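Local coordinates for ATP-dependent DNA helicase (Mycobacterium smegmatis, PDB 5V9X), which uses ATP hydrolysis to track 3'-to-5' along single-stranded DNA and unwind RNA:DNA hybrids, at residues S226-P231 / S405-L410; F685-F690 / P750-F755; G553-Y558 / H803-A808. All blocks are in the same frame, centred on the assembly; numbering follows the deposited sequence.

Interaction 1 of 3, residues S226-P231 / S405-L410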
ATOM      1  N   SER A 226       1.117  12.048  -8.912  1.00 40.87           N
ATOM      2  CA  SER A 226       0.365  11.600  -7.746  1.00 44.03           C
ATOM      3  C   SER A 226      -0.432  12.762  -7.177  1.00 49.08           C
ATOM      4  O   SER A 226       0.049  13.898  -7.151  1.00 57.33           O
ATOM      5  CB  SER A 226       1.283  11.023  -6.661  1.00 41.23           C
ATOM      6  OG  SER A 226       0.534  10.646  -5.517  1.00 39.38           O
ATOM      7  N   ALA A 227      -1.647  12.466  -6.727  1.00 48.47           N
ATOM      8  CA  ALA A 227      -2.471  13.430  -6.014  1.00 49.30           C
ATOM      9  C   ALA A 227      -2.181  13.466  -4.521  1.00 56.66           C
ATOM     10  O   ALA A 227      -2.695  14.349  -3.826  1.00 67.00           O
ATOM     11  CB  ALA A 227      -3.953  13.115  -6.234  1.00 49.32           C
ATOM     12  N   THR A 228      -1.376  12.530  -4.013  1.00 51.45           N
ATOM     13  CA  THR A 228      -1.143  12.359  -2.577  1.00 47.89           C
ATOM     14  C   THR A 228       0.361  12.220  -2.347  1.00 46.31           C
ATOM     15  O   THR A 228       0.888  11.109  -2.245  1.00 41.62           O
ATOM     16  CB  THR A 228      -1.918  11.151  -2.050  1.00 45.92           C
ATOM     17  OG1 THR A 228      -1.613  10.002  -2.850  1.00 39.83           O
ATOM     18  CG2 THR A 228      -3.416  11.414  -2.111  1.00 44.62           C
ATOM     19  N   VAL A 229       1.049  13.355  -2.257  1.00 47.04           N
ATOM     20  CA  VAL A 229       2.500  13.393  -2.106  1.00 48.45           C
ATOM     21  C   VAL A 229       2.832  14.120  -0.813  1.00 51.62           C
ATOM     22  O   VAL A 229       2.491  15.299  -0.652  1.00 57.53           O
ATOM     23  CB  VAL A 229       3.185  14.078  -3.299  1.00 49.17           C
ATOM     24  CG1 VAL A 229       4.692  14.109  -3.091  1.00 45.80           C
ATOM     25  CG2 VAL A 229       2.837  13.371  -4.592  1.00 46.37           C
ATOM     26  N   ARG A 230       3.511  13.427   0.094  1.00 55.85           N
ATOM     27  CA  ARG A 230       4.002  14.023   1.329  1.00 60.16           C
ATOM     28  C   ARG A 230       5.093  13.145   1.932  1.00 61.66           C
ATOM     29  O   ARG A 230       4.842  11.978   2.260  1.00 64.81           O
ATOM     30  CB  ARG A 230       2.861  14.224   2.328  1.00 62.41           C
ATOM     31  CG  ARG A 230       3.331  14.504   3.742  1.00 65.22           C
ATOM     32  CD  ARG A 230       2.184  14.940   4.631  1.00 67.07           C
ATOM     33  NE  ARG A 230       2.529  14.838   6.046  1.00 70.29           N
ATOM     34  CZ  ARG A 230       1.855  15.437   7.022  1.00 78.98           C
ATOM     35  NH1 ARG A 230       0.802  16.191   6.739  1.00 83.04           N
ATOM     36  NH2 ARG A 230       2.240  15.287   8.283  1.00 79.71           N
ATOM     37  N   PRO A 231       6.323  13.659   2.082  1.00 55.98           N
ATOM     38  CA  PRO A 231       6.725  15.015   1.695  1.00 52.51           C
ATOM     39  C   PRO A 231       7.095  15.105   0.218  1.00 52.92           C
ATOM     40  O   PRO A 231       7.576  14.120  -0.344  1.00 55.10           O
ATOM     41  CB  PRO A 231       7.951  15.291   2.581  1.00 47.84           C
ATOM     42  CG  PRO A 231       8.246  13.982   3.317  1.00 46.68           C
ATOM     43  CD  PRO A 231       7.451  12.909   2.651  1.00 50.17           C
ATOM     44  N   SER A 405      -5.578   3.847   4.580  1.00 44.77           N
ATOM     45  CA  SER A 405      -4.925   5.103   4.926  1.00 37.37           C
ATOM     46  C   SER A 405      -5.765   6.251   4.385  1.00 39.20           C
ATOM     47  O   SER A 405      -6.723   6.047   3.635  1.00 45.27           O
ATOM     48  CB  SER A 405      -3.496   5.164   4.382  1.00 36.42           C
ATOM     49  OG  SER A 405      -3.480   5.054   2.971  1.00 42.92           O
ATOM     50  N   VAL A 406      -5.393   7.469   4.786  1.00 35.71           N
ATOM     51  CA  VAL A 406      -6.092   8.652   4.299  1.00 40.28           C
ATOM     52  C   VAL A 406      -5.806   8.866   2.819  1.00 49.78           C
ATOM     53  O   VAL A 406      -6.703   9.222   2.043  1.00 51.96           O
ATOM     54  CB  VAL A 406      -5.702   9.883   5.136  1.00 34.25           C
ATOM     55  CG1 VAL A 406      -6.292  11.153   4.541  1.00 34.70           C
ATOM     56  CG2 VAL A 406      -6.159   9.702   6.575  1.00 35.03           C
ATOM     57  N   ALA A 407      -4.556   8.641   2.402  1.00 49.29           N
ATOM     58  CA  ALA A 407      -4.199   8.817   0.999  1.00 45.18           C
ATOM     59  C   ALA A 407      -5.020   7.901   0.100  1.00 48.26           C
ATOM     60  O   ALA A 407      -5.512   8.331  -0.951  1.00 52.43           O
ATOM     61  CB  ALA A 407      -2.704   8.568   0.803  1.00 36.80           C
ATOM     62  N   SER A 408      -5.189   6.638   0.499  1.00 48.45           N
ATOM     63  CA  SER A 408      -5.963   5.714  -0.324  1.00 51.58           C
ATOM     64  C   SER A 408      -7.423   6.142  -0.404  1.00 55.79           C
ATOM     65  O   SER A 408      -8.035   6.076  -1.476  1.00 65.04           O
ATOM     66  CB  SER A 408      -5.843   4.289   0.218  1.00 53.38           C
ATOM     67  OG  SER A 408      -6.595   4.124   1.406  1.00 59.96           O
ATOM     68  N   GLY A 409      -7.994   6.594   0.716  1.00 51.50           N
ATOM     69  CA  GLY A 409      -9.355   7.106   0.684  1.00 51.16           C
ATOM     70  C   GLY A 409      -9.522   8.258  -0.289  1.00 53.47           C
ATOM     71  O   GLY A 409     -10.555   8.379  -0.951  1.00 57.76           O
ATOM     72  N   LEU A 410      -8.506   9.120  -0.390  1.00 51.58           N
ATOM     73  CA  LEU A 410      -8.534  10.193  -1.377  1.00 42.25           C
ATOM     74  C   LEU A 410      -8.369   9.657  -2.792  1.00 38.30           C
ATOM     75  O   LEU A 410      -8.933  10.220  -3.738  1.00 33.59           O
ATOM     76  CB  LEU A 410      -7.440  11.216  -1.072  1.00 40.44           C
ATOM     77  CG  LEU A 410      -7.680  12.159   0.106  1.00 44.99           C
ATOM     78  CD1 LEU A 410      -6.411  12.914   0.447  1.00 33.95           C
ATOM     79  CD2 LEU A 410      -8.808  13.125  -0.218  1.00 47.12           C
TER
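Thr228 meets Ala407 flank to flank, with Thr228 CB 3.9 Å from Ala407 CB. The nearest CA pair, Thr228 CA and Ala407 CA, is 5.9 Å apart. The methyl CG2 of Thr228 continues along the first turn of the helix, 3.9 Å from Ala407 O and 4.2 Å from Leu410 CB, so that one threonine branch touches residues one helical turn apart. No hydrogen bond joins the two segments directly, and they bury only 105 Å² between them. The link is apolar, with its polar part one step further out. With chi1 at 53°, Thr228 OG1 sits between its own backbone N and carbonyl carbon while CG2 faces the helix, and OG1 is hydrogen-bonded to Gln411 NE2 on the next residue of that helix. Behind the threonine, Ser226 OG accepts from Thr228 N at 3.1 Å with an angle of 162° at the hydrogen, an ST turn, which would help hold the bend. On the facing side, Ser405 caps the helix through a weak bond to Ser408 N, and Ala407 N donates to Glu452. The sequence Ser226-Ala227-Thr228 matches the SAT motif (motif III) of superfamily 2 helicases, and Gln411 begins what appears to be motif VI, so this contact probably relates the two motor domains near the nucleotide, about 8 Å from the Thr228 side chain. The loop leaves strand 221-226 of the first parallel sheet and enters helix 232-240; Val229 packs on strand 64-68, while helix 406-413 is backed by helix 433-448 through Val406 and Leu410.

Interaction 2 of 3, residues F685-F690 / P750-F755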
ATOM      1  N   PHE A 685      -3.996   7.794  28.157  1.00 66.15           N
ATOM      2  CA  PHE A 685      -4.157   6.356  28.002  1.00 59.24           C
ATOM      3  C   PHE A 685      -4.972   5.817  29.170  1.00 62.35           C
ATOM      4  O   PHE A 685      -4.946   6.368  30.273  1.00 65.34           O
ATOM      5  CB  PHE A 685      -2.803   5.639  27.954  1.00 55.13           C
ATOM      6  CG  PHE A 685      -1.957   5.980  26.755  1.00 53.14           C
ATOM      7  CD1 PHE A 685      -2.475   6.697  25.689  1.00 52.99           C
ATOM      8  CD2 PHE A 685      -0.635   5.564  26.694  1.00 50.64           C
ATOM      9  CE1 PHE A 685      -1.686   7.001  24.594  1.00 54.66           C
ATOM     10  CE2 PHE A 685       0.156   5.862  25.602  1.00 48.92           C
ATOM     11  CZ  PHE A 685      -0.369   6.581  24.551  1.00 53.03           C
ATOM     12  N   VAL A 686      -5.695   4.729  28.924  1.00 60.35           N
ATOM     13  CA  VAL A 686      -6.505   4.082  29.951  1.00 62.37           C
ATOM     14  C   VAL A 686      -6.050   2.637  30.087  1.00 62.82           C
ATOM     15  O   VAL A 686      -6.046   1.885  29.104  1.00 60.57           O
ATOM     16  CB  VAL A 686      -8.005   4.150  29.632  1.00 60.69           C
ATOM     17  CG1 VAL A 686      -8.788   3.305  30.627  1.00 55.39           C
ATOM     18  CG2 VAL A 686      -8.486   5.591  29.662  1.00 63.63           C
ATOM     19  N   VAL A 687      -5.676   2.250  31.301  1.00 61.17           N
ATOM     20  CA  VAL A 687      -5.356   0.866  31.624  1.00 62.22           C
ATOM     21  C   VAL A 687      -6.570   0.272  32.326  1.00 66.23           C
ATOM     22  O   VAL A 687      -6.933   0.693  33.430  1.00 62.47           O
ATOM     23  CB  VAL A 687      -4.092   0.764  32.488  1.00 60.57           C
ATOM     24  CG1 VAL A 687      -3.887  -0.664  32.951  1.00 54.62           C
ATOM     25  CG2 VAL A 687      -2.886   1.250  31.698  1.00 61.01           C
ATOM     26  N   GLU A 688      -7.204  -0.703  31.682  1.00 69.38           N
ATOM     27  CA  GLU A 688      -8.445  -1.295  32.158  1.00 64.75           C
ATOM     28  C   GLU A 688      -8.183  -2.724  32.602  1.00 67.61           C
ATOM     29  O   GLU A 688      -7.510  -3.482  31.898  1.00 68.30           O
ATOM     30  CB  GLU A 688      -9.514  -1.260  31.064  1.00 56.95           C
ATOM     31  CG  GLU A 688     -10.797  -1.976  31.424  1.00 56.21           C
ATOM     32  CD  GLU A 688     -11.877  -1.771  30.385  1.00 59.46           C
ATOM     33  OE1 GLU A 688     -11.639  -1.012  29.421  1.00 59.87           O
ATOM     34  OE2 GLU A 688     -12.963  -2.367  30.532  1.00 62.12           O
ATOM     35  N   ARG A 689      -8.718  -3.089  33.764  1.00 74.00           N
ATOM     36  CA  ARG A 689      -8.501  -4.408  34.335  1.00 77.79           C
ATOM     37  C   ARG A 689      -9.832  -5.036  34.726  1.00 80.99           C
ATOM     38  O   ARG A 689     -10.728  -4.355  35.236  1.00 83.17           O
ATOM     39  CB  ARG A 689      -7.577  -4.339  35.556  1.00 82.59           C
ATOM     40  CG  ARG A 689      -7.207  -5.696  36.129  1.00 91.41           C
ATOM     41  CD  ARG A 689      -6.265  -5.585  37.320  1.00 98.87           C
ATOM     42  NE  ARG A 689      -6.778  -4.686  38.352  1.00101.41           N
ATOM     43  CZ  ARG A 689      -6.350  -3.440  38.533  1.00 98.24           C
ATOM     44  NH1 ARG A 689      -5.399  -2.946  37.753  1.00 98.34           N
ATOM     45  NH2 ARG A 689      -6.871  -2.689  39.494  1.00 94.85           N
ATOM     46  N   PHE A 690      -9.950  -6.335  34.475  1.00 82.31           N
ATOM     47  CA  PHE A 690     -11.104  -7.117  34.894  1.00 85.90           C
ATOM     48  C   PHE A 690     -10.669  -8.572  34.986  1.00 89.76           C
ATOM     49  O   PHE A 690      -9.601  -8.951  34.498  1.00 92.29           O
ATOM     50  CB  PHE A 690     -12.288  -6.944  33.934  1.00 87.36           C
ATOM     51  CG  PHE A 690     -11.968  -7.277  32.500  1.00 89.92           C
ATOM     52  CD1 PHE A 690     -11.531  -6.294  31.627  1.00 89.37           C
ATOM     53  CD2 PHE A 690     -12.116  -8.571  32.023  1.00 91.27           C
ATOM     54  CE1 PHE A 690     -11.240  -6.594  30.307  1.00 85.39           C
ATOM     55  CE2 PHE A 690     -11.825  -8.877  30.706  1.00 90.42           C
ATOM     56  CZ  PHE A 690     -11.387  -7.887  29.848  1.00 86.19           C
ATOM     57  N   PRO A 750      -0.673  -6.444  38.264  1.00100.78           N
ATOM     58  CA  PRO A 750      -1.980  -5.982  37.781  1.00102.02           C
ATOM     59  C   PRO A 750      -2.014  -4.493  37.437  1.00101.16           C
ATOM     60  O   PRO A 750      -3.075  -3.981  37.076  1.00102.32           O
ATOM     61  CB  PRO A 750      -2.905  -6.275  38.968  1.00101.67           C
ATOM     62  CG  PRO A 750      -2.276  -7.438  39.649  1.00100.44           C
ATOM     63  CD  PRO A 750      -0.789  -7.258  39.487  1.00100.44           C
ATOM     64  N   GLY A 751      -0.869  -3.813  37.525  1.00 97.13           N
ATOM     65  CA  GLY A 751      -0.825  -2.369  37.472  1.00 93.41           C
ATOM     66  C   GLY A 751      -0.529  -1.793  36.090  1.00 89.78           C
ATOM     67  O   GLY A 751      -0.247  -2.502  35.128  1.00 88.00           O
ATOM     68  N   ALA A 752      -0.597  -0.461  36.022  1.00 90.90           N
ATOM     69  CA  ALA A 752      -0.354   0.279  34.791  1.00 80.52           C
ATOM     70  C   ALA A 752       1.109   0.627  34.575  1.00 83.19           C
ATOM     71  O   ALA A 752       1.487   0.974  33.451  1.00 82.22           O
ATOM     72  CB  ALA A 752      -1.169   1.572  34.778  1.00 73.12           C
ATOM     73  N   ASP A 753       1.937   0.561  35.619  1.00 89.25           N
ATOM     74  CA  ASP A 753       3.372   0.741  35.444  1.00 91.30           C
ATOM     75  C   ASP A 753       3.986  -0.343  34.571  1.00 87.49           C
ATOM     76  O   ASP A 753       5.137  -0.199  34.145  1.00 87.14           O
ATOM     77  CB  ASP A 753       4.068   0.767  36.806  1.00 97.73           C
ATOM     78  CG  ASP A 753       3.502   1.828  37.731  1.00105.47           C
ATOM     79  OD1 ASP A 753       2.374   1.638  38.235  1.00106.72           O
ATOM     80  OD2 ASP A 753       4.181   2.852  37.954  1.00108.68           O
ATOM     81  N   LEU A 754       3.240  -1.418  34.298  1.00 78.33           N
ATOM     82  CA  LEU A 754       3.725  -2.481  33.426  1.00 72.03           C
ATOM     83  C   LEU A 754       4.043  -1.955  32.031  1.00 68.69           C
ATOM     84  O   LEU A 754       5.014  -2.391  31.400  1.00 64.25           O
ATOM     85  CB  LEU A 754       2.680  -3.596  33.360  1.00 68.25           C
ATOM     86  CG  LEU A 754       2.900  -4.777  32.415  1.00 65.38           C
ATOM     87  CD1 LEU A 754       4.185  -5.508  32.754  1.00 66.74           C
ATOM     88  CD2 LEU A 754       1.712  -5.721  32.483  1.00 65.68           C
ATOM     89  N   PHE A 755       3.245  -1.011  31.536  1.00 67.91           N
ATOM     90  CA  PHE A 755       3.425  -0.488  30.189  1.00 64.74           C
ATOM     91  C   PHE A 755       4.417   0.665  30.116  1.00 71.04           C
ATOM     92  O   PHE A 755       4.939   0.942  29.030  1.00 72.67           O
ATOM     93  CB  PHE A 755       2.077  -0.030  29.621  1.00 60.89           C
ATOM     94  CG  PHE A 755       1.018  -1.095  29.639  1.00 65.38           C
ATOM     95  CD1 PHE A 755       0.974  -2.068  28.650  1.00 65.16           C
ATOM     96  CD2 PHE A 755       0.065  -1.128  30.645  1.00 68.98           C
ATOM     97  CE1 PHE A 755      -0.001  -3.052  28.667  1.00 67.67           C
ATOM     98  CE2 PHE A 755      -0.913  -2.109  30.666  1.00 69.29           C
ATOM     99  CZ  PHE A 755      -0.946  -3.072  29.676  1.00 66.77           C
TER
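Val687 pushes both its methyls against Ala752 and the Phe755 ring. CG2 is 3.5 Å from Ala752 CB and 3.9 Å from Phe755 CD2, while CG1 stands 4.0 Å from Phe755 CE2. Its first torsion (chi1 173°) sets CG1 anti to the backbone N and CG2 beside that N, which spreads the fork over two neighbours three residues apart in the turn. Phe755 meets the fork obliquely from its CD2-CE2 side. The turn itself is held by a backbone bond from Phe755 N to Ala752 O, so the methyl and the ring are presented together; the nearest CA pair is also here, Val687 CA to Ala752 CA at 5.9 Å.

Two residues further along the strand, on the same side of it, Arg689 reaches Pro750. Its chain runs straight as far as CD and then bends (chi3 53°), which brings NH1 back to Pro750 O at 2.6 Å. The angle of 120° at the hydrogen marks this bond as weak. Residues 746-749, just before Pro750, are not modelled. The aliphatic part contributes too, Arg689 CD lying 3.8 Å from Pro750 CB, and NH2 forms a weak, long ion pair with Glu859 on strand 854-859.

Around the apolar patch, Val699 and Leu701 of strand 697-702, Ile855 of strand 854-859 and Val717 of helix 707-725 also pack here. Alternate residues on one face of an inner strand, flanked by 697-702 and the edge strand 854-859 in a mixed five-stranded sheet, are thus covered by the 750-755 loop, with helix 707-725 packing beside Phe755, within the DEAD/H-associated region characteristic of Lhr-type helicases.

Interaction 3 of 3, residues G553-Y558 / H803-A808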
ATOM      1  N   GLY A 553       0.368 -16.004   3.509  1.00 58.71           N
ATOM      2  CA  GLY A 553      -0.622 -17.057   3.575  1.00 60.54           C
ATOM      3  C   GLY A 553      -1.008 -17.417   4.990  1.00 67.12           C
ATOM      4  O   GLY A 553      -0.209 -17.275   5.920  1.00 69.21           O
ATOM      5  N   MET A 554      -2.237 -17.890   5.163  1.00 70.55           N
ATOM      6  CA  MET A 554      -2.770 -18.207   6.476  1.00 72.15           C
ATOM      7  C   MET A 554      -2.780 -19.711   6.700  1.00 75.78           C
ATOM      8  O   MET A 554      -3.041 -20.490   5.779  1.00 76.18           O
ATOM      9  CB  MET A 554      -4.183 -17.647   6.641  1.00 71.48           C
ATOM     10  CG  MET A 554      -4.237 -16.133   6.641  1.00 77.59           C
ATOM     11  SD  MET A 554      -5.366 -15.491   7.889  1.00 90.01           S
ATOM     12  CE  MET A 554      -6.932 -16.090   7.260  1.00 93.51           C
ATOM     13  N   PHE A 555      -2.483 -20.108   7.932  1.00 79.81           N
ATOM     14  CA  PHE A 555      -2.588 -21.500   8.359  1.00 82.90           C
ATOM     15  C   PHE A 555      -4.066 -21.856   8.474  1.00 95.00           C
ATOM     16  O   PHE A 555      -4.699 -21.591   9.498  1.00 93.62           O
ATOM     17  CB  PHE A 555      -1.880 -21.701   9.694  1.00 75.32           C
ATOM     18  CG  PHE A 555      -0.375 -21.688   9.613  1.00 73.53           C
ATOM     19  CD1 PHE A 555       0.310 -20.539   9.252  1.00 78.80           C
ATOM     20  CD2 PHE A 555       0.355 -22.817   9.947  1.00 67.80           C
ATOM     21  CE1 PHE A 555       1.691 -20.527   9.199  1.00 75.59           C
ATOM     22  CE2 PHE A 555       1.737 -22.807   9.899  1.00 66.49           C
ATOM     23  CZ  PHE A 555       2.405 -21.664   9.520  1.00 70.08           C
ATOM     24  N   THR A 556      -4.635 -22.437   7.419  1.00109.63           N
ATOM     25  CA  THR A 556      -5.995 -22.970   7.486  1.00119.41           C
ATOM     26  C   THR A 556      -5.915 -24.270   8.272  1.00132.08           C
ATOM     27  O   THR A 556      -5.609 -25.329   7.719  1.00130.93           O
ATOM     28  CB  THR A 556      -6.575 -23.189   6.094  1.00113.50           C
ATOM     29  OG1 THR A 556      -6.061 -22.193   5.201  1.00107.08           O
ATOM     30  CG2 THR A 556      -8.093 -23.079   6.136  1.00113.06           C
ATOM     31  N   VAL A 557      -6.211 -24.187   9.568  1.00145.91           N
ATOM     32  CA  VAL A 557      -5.672 -25.118  10.551  1.00148.56           C
ATOM     33  C   VAL A 557      -4.156 -25.090  10.360  1.00148.13           C
ATOM     34  O   VAL A 557      -3.522 -24.081  10.686  1.00150.33           O
ATOM     35  CB  VAL A 557      -6.291 -26.525  10.441  1.00150.90           C
ATOM     36  CG1 VAL A 557      -5.855 -27.393  11.609  1.00153.26           C
ATOM     37  CG2 VAL A 557      -7.808 -26.417  10.441  1.00152.25           C
ATOM     38  N   TYR A 558      -3.553 -26.143   9.802  1.00138.47           N
ATOM     39  CA  TYR A 558      -2.096 -26.255   9.810  1.00124.85           C
ATOM     40  C   TYR A 558      -1.545 -26.660   8.449  1.00118.71           C
ATOM     41  O   TYR A 558      -1.912 -27.709   7.909  1.00120.05           O
ATOM     42  CB  TYR A 558      -1.644 -27.243  10.892  1.00120.06           C
ATOM     43  CG  TYR A 558      -2.179 -26.867  12.252  1.00121.03           C
ATOM     44  CD1 TYR A 558      -2.823 -27.797  13.055  1.00123.15           C
ATOM     45  CD2 TYR A 558      -2.048 -25.571  12.726  1.00121.21           C
ATOM     46  CE1 TYR A 558      -3.328 -27.439  14.294  1.00125.03           C
ATOM     47  CE2 TYR A 558      -2.546 -25.203  13.953  1.00122.65           C
ATOM     48  CZ  TYR A 558      -3.182 -26.139  14.737  1.00126.78           C
ATOM     49  OH  TYR A 558      -3.673 -25.768  15.968  1.00131.04           O
ATOM     50  N   HIS A 803       7.127 -24.804   2.169  1.00 71.32           N
ATOM     51  CA  HIS A 803       8.518 -25.129   1.882  1.00 65.90           C
ATOM     52  C   HIS A 803       9.434 -23.938   2.130  1.00 63.73           C
ATOM     53  O   HIS A 803      10.565 -24.110   2.601  1.00 62.91           O
ATOM     54  CB  HIS A 803       8.648 -25.619   0.443  1.00 64.10           C
ATOM     55  CG  HIS A 803      10.011 -26.128   0.098  1.00 63.65           C
ATOM     56  ND1 HIS A 803      10.805 -25.537  -0.862  1.00 63.41           N
ATOM     57  CD2 HIS A 803      10.722 -27.172   0.584  1.00 64.37           C
ATOM     58  CE1 HIS A 803      11.945 -26.197  -0.952  1.00 64.03           C
ATOM     59  NE2 HIS A 803      11.921 -27.192  -0.085  1.00 66.01           N
ATOM     60  N   GLN A 804       8.974 -22.726   1.805  1.00 63.79           N
ATOM     61  CA  GLN A 804       9.712 -21.531   2.199  1.00 60.35           C
ATOM     62  C   GLN A 804       9.932 -21.510   3.705  1.00 66.52           C
ATOM     63  O   GLN A 804      11.055 -21.303   4.176  1.00 74.86           O
ATOM     64  CB  GLN A 804       8.967 -20.272   1.751  1.00 55.21           C
ATOM     65  CG  GLN A 804       9.119 -19.927   0.280  1.00 55.17           C
ATOM     66  CD  GLN A 804       8.560 -18.556  -0.061  1.00 54.77           C
ATOM     67  OE1 GLN A 804       8.178 -17.792   0.825  1.00 52.79           O
ATOM     68  NE2 GLN A 804       8.510 -18.239  -1.349  1.00 53.79           N
ATOM     69  N   ARG A 805       8.868 -21.751   4.475  1.00 64.16           N
ATOM     70  CA  ARG A 805       8.972 -21.731   5.931  1.00 65.18           C
ATOM     71  C   ARG A 805       9.977 -22.760   6.432  1.00 66.71           C
ATOM     72  O   ARG A 805      10.834 -22.451   7.266  1.00 63.01           O
ATOM     73  CB  ARG A 805       7.600 -21.986   6.551  1.00 66.94           C
ATOM     74  CG  ARG A 805       6.605 -20.878   6.309  1.00 64.76           C
ATOM     75  CD  ARG A 805       5.191 -21.394   6.417  1.00 62.91           C
ATOM     76  NE  ARG A 805       4.223 -20.306   6.394  1.00 60.42           N
ATOM     77  CZ  ARG A 805       2.925 -20.475   6.180  1.00 65.81           C
ATOM     78  NH1 ARG A 805       2.442 -21.691   5.965  1.00 68.34           N
ATOM     79  NH2 ARG A 805       2.111 -19.428   6.183  1.00 66.14           N
ATOM     80  N   GLN A 806       9.883 -23.993   5.932  1.00 73.23           N
ATOM     81  CA  GLN A 806      10.771 -25.055   6.395  1.00 77.75           C
ATOM     82  C   GLN A 806      12.230 -24.721   6.110  1.00 76.49           C
ATOM     83  O   GLN A 806      13.086 -24.819   6.995  1.00 74.77           O
ATOM     84  CB  GLN A 806      10.380 -26.380   5.743  1.00 83.62           C
ATOM     85  CG  GLN A 806      11.337 -27.523   6.026  1.00 88.89           C
ATOM     86  CD  GLN A 806      10.867 -28.829   5.420  1.00 90.77           C
ATOM     87  OE1 GLN A 806      11.544 -29.413   4.573  1.00 90.81           O
ATOM     88  NE2 GLN A 806       9.701 -29.296   5.851  1.00 91.99           N
ATOM     89  N   ARG A 807      12.532 -24.312   4.874  1.00 75.87           N
ATOM     90  CA  ARG A 807      13.913 -23.995   4.527  1.00 75.20           C
ATOM     91  C   ARG A 807      14.379 -22.709   5.199  1.00 71.19           C
ATOM     92  O   ARG A 807      15.537 -22.611   5.618  1.00 74.73           O
ATOM     93  CB  ARG A 807      14.065 -23.894   3.010  1.00 77.37           C
ATOM     94  CG  ARG A 807      13.892 -25.213   2.273  1.00 80.74           C
ATOM     95  CD  ARG A 807      14.942 -26.233   2.689  1.00 85.54           C
ATOM     96  NE  ARG A 807      14.909 -27.416   1.832  1.00 91.50           N
ATOM     97  CZ  ARG A 807      14.095 -28.450   2.018  1.00 95.26           C
ATOM     98  NH1 ARG A 807      13.244 -28.449   3.036  1.00 99.09           N
ATOM     99  NH2 ARG A 807      14.128 -29.484   1.189  1.00 94.32           N
ATOM    100  N   ALA A 808      13.497 -21.710   5.310  1.00 66.37           N
ATOM    101  CA  ALA A 808      13.884 -20.459   5.956  1.00 61.99           C
ATOM    102  C   ALA A 808      14.109 -20.656   7.450  1.00 64.34           C
ATOM    103  O   ALA A 808      15.083 -20.142   8.013  1.00 63.44           O
ATOM    104  CB  ALA A 808      12.829 -19.380   5.711  1.00 54.38           C
TER
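The irregular backbone at Gly553 and the helix at Arg805 stay well apart, their closest CA atoms, Gly553 CA and Arg805 CA, being 10.9 Å from each other, so a long side chain has to bridge the gap. Arg805 does this with its chain extended from CG to NE, starting from a first torsion of -67° that places CG beside the backbone N. Its NH1 lies over one face of the Phe555 ring near the rim, while CZ and NH2 project past the CE1 edge; the ring and guanidinium planes are tilted 26° apart. The overlap is therefore strongly offset: Arg805 CZ is 3.3 Å from Phe555 CE1 and 3.6 Å from Phe555 CZ, and CE1 itself sits over the centre of the guanidinium. Phe555 and Arg805 approach from opposite directions and overlap only at their ends. At the edge of the guanidinium and in its plane comes Gly553 O, 3.2 Å from Arg805 NH2. The same NH2 forms a salt bridge with Glu574 of helix 574-578, and Phe555 packs on Glu574 and Val577 of that helix. The salt bridge to Glu574 and the overlap with Phe555 would together limit rotation of the flat group.

The contact links a loop in the winged-helix region to helix 801-815 in the DEAD/H-associated region. Beside it, Met554 packs on a phosphate of the bound DNA. Its chemistry suggests how a buried arginine is accommodated: Glu574 probably balances the charge, and the tilted, offset phenyl ring could add a weak contribution, joining the winged-helix and DEAD/H-associated sequence regions next to the tracking strand.

The three contacts lie far apart, their centres 34 to 36 Å from one another and their nearest atoms about 19 to 24 Å apart, so none touches another. Interaction 1 comes first along the chain and joins the two parallel-sheet motor domains near the nucleotide. Interactions 2 and 3 both follow it; the segments 685-690 and 750-755 fall between 553-558 and 803-808. Interactions 2 and 3 share the DEAD/H-associated region: interaction 2 packs the 750-755 loop on a strand of its mixed sheet, whereas interaction 3 connects helix 801-815 to the winged-helix region beside DNA. Interactions 1 and 3 therefore tie together separate regions, consistent with these being held together along the bound DNA.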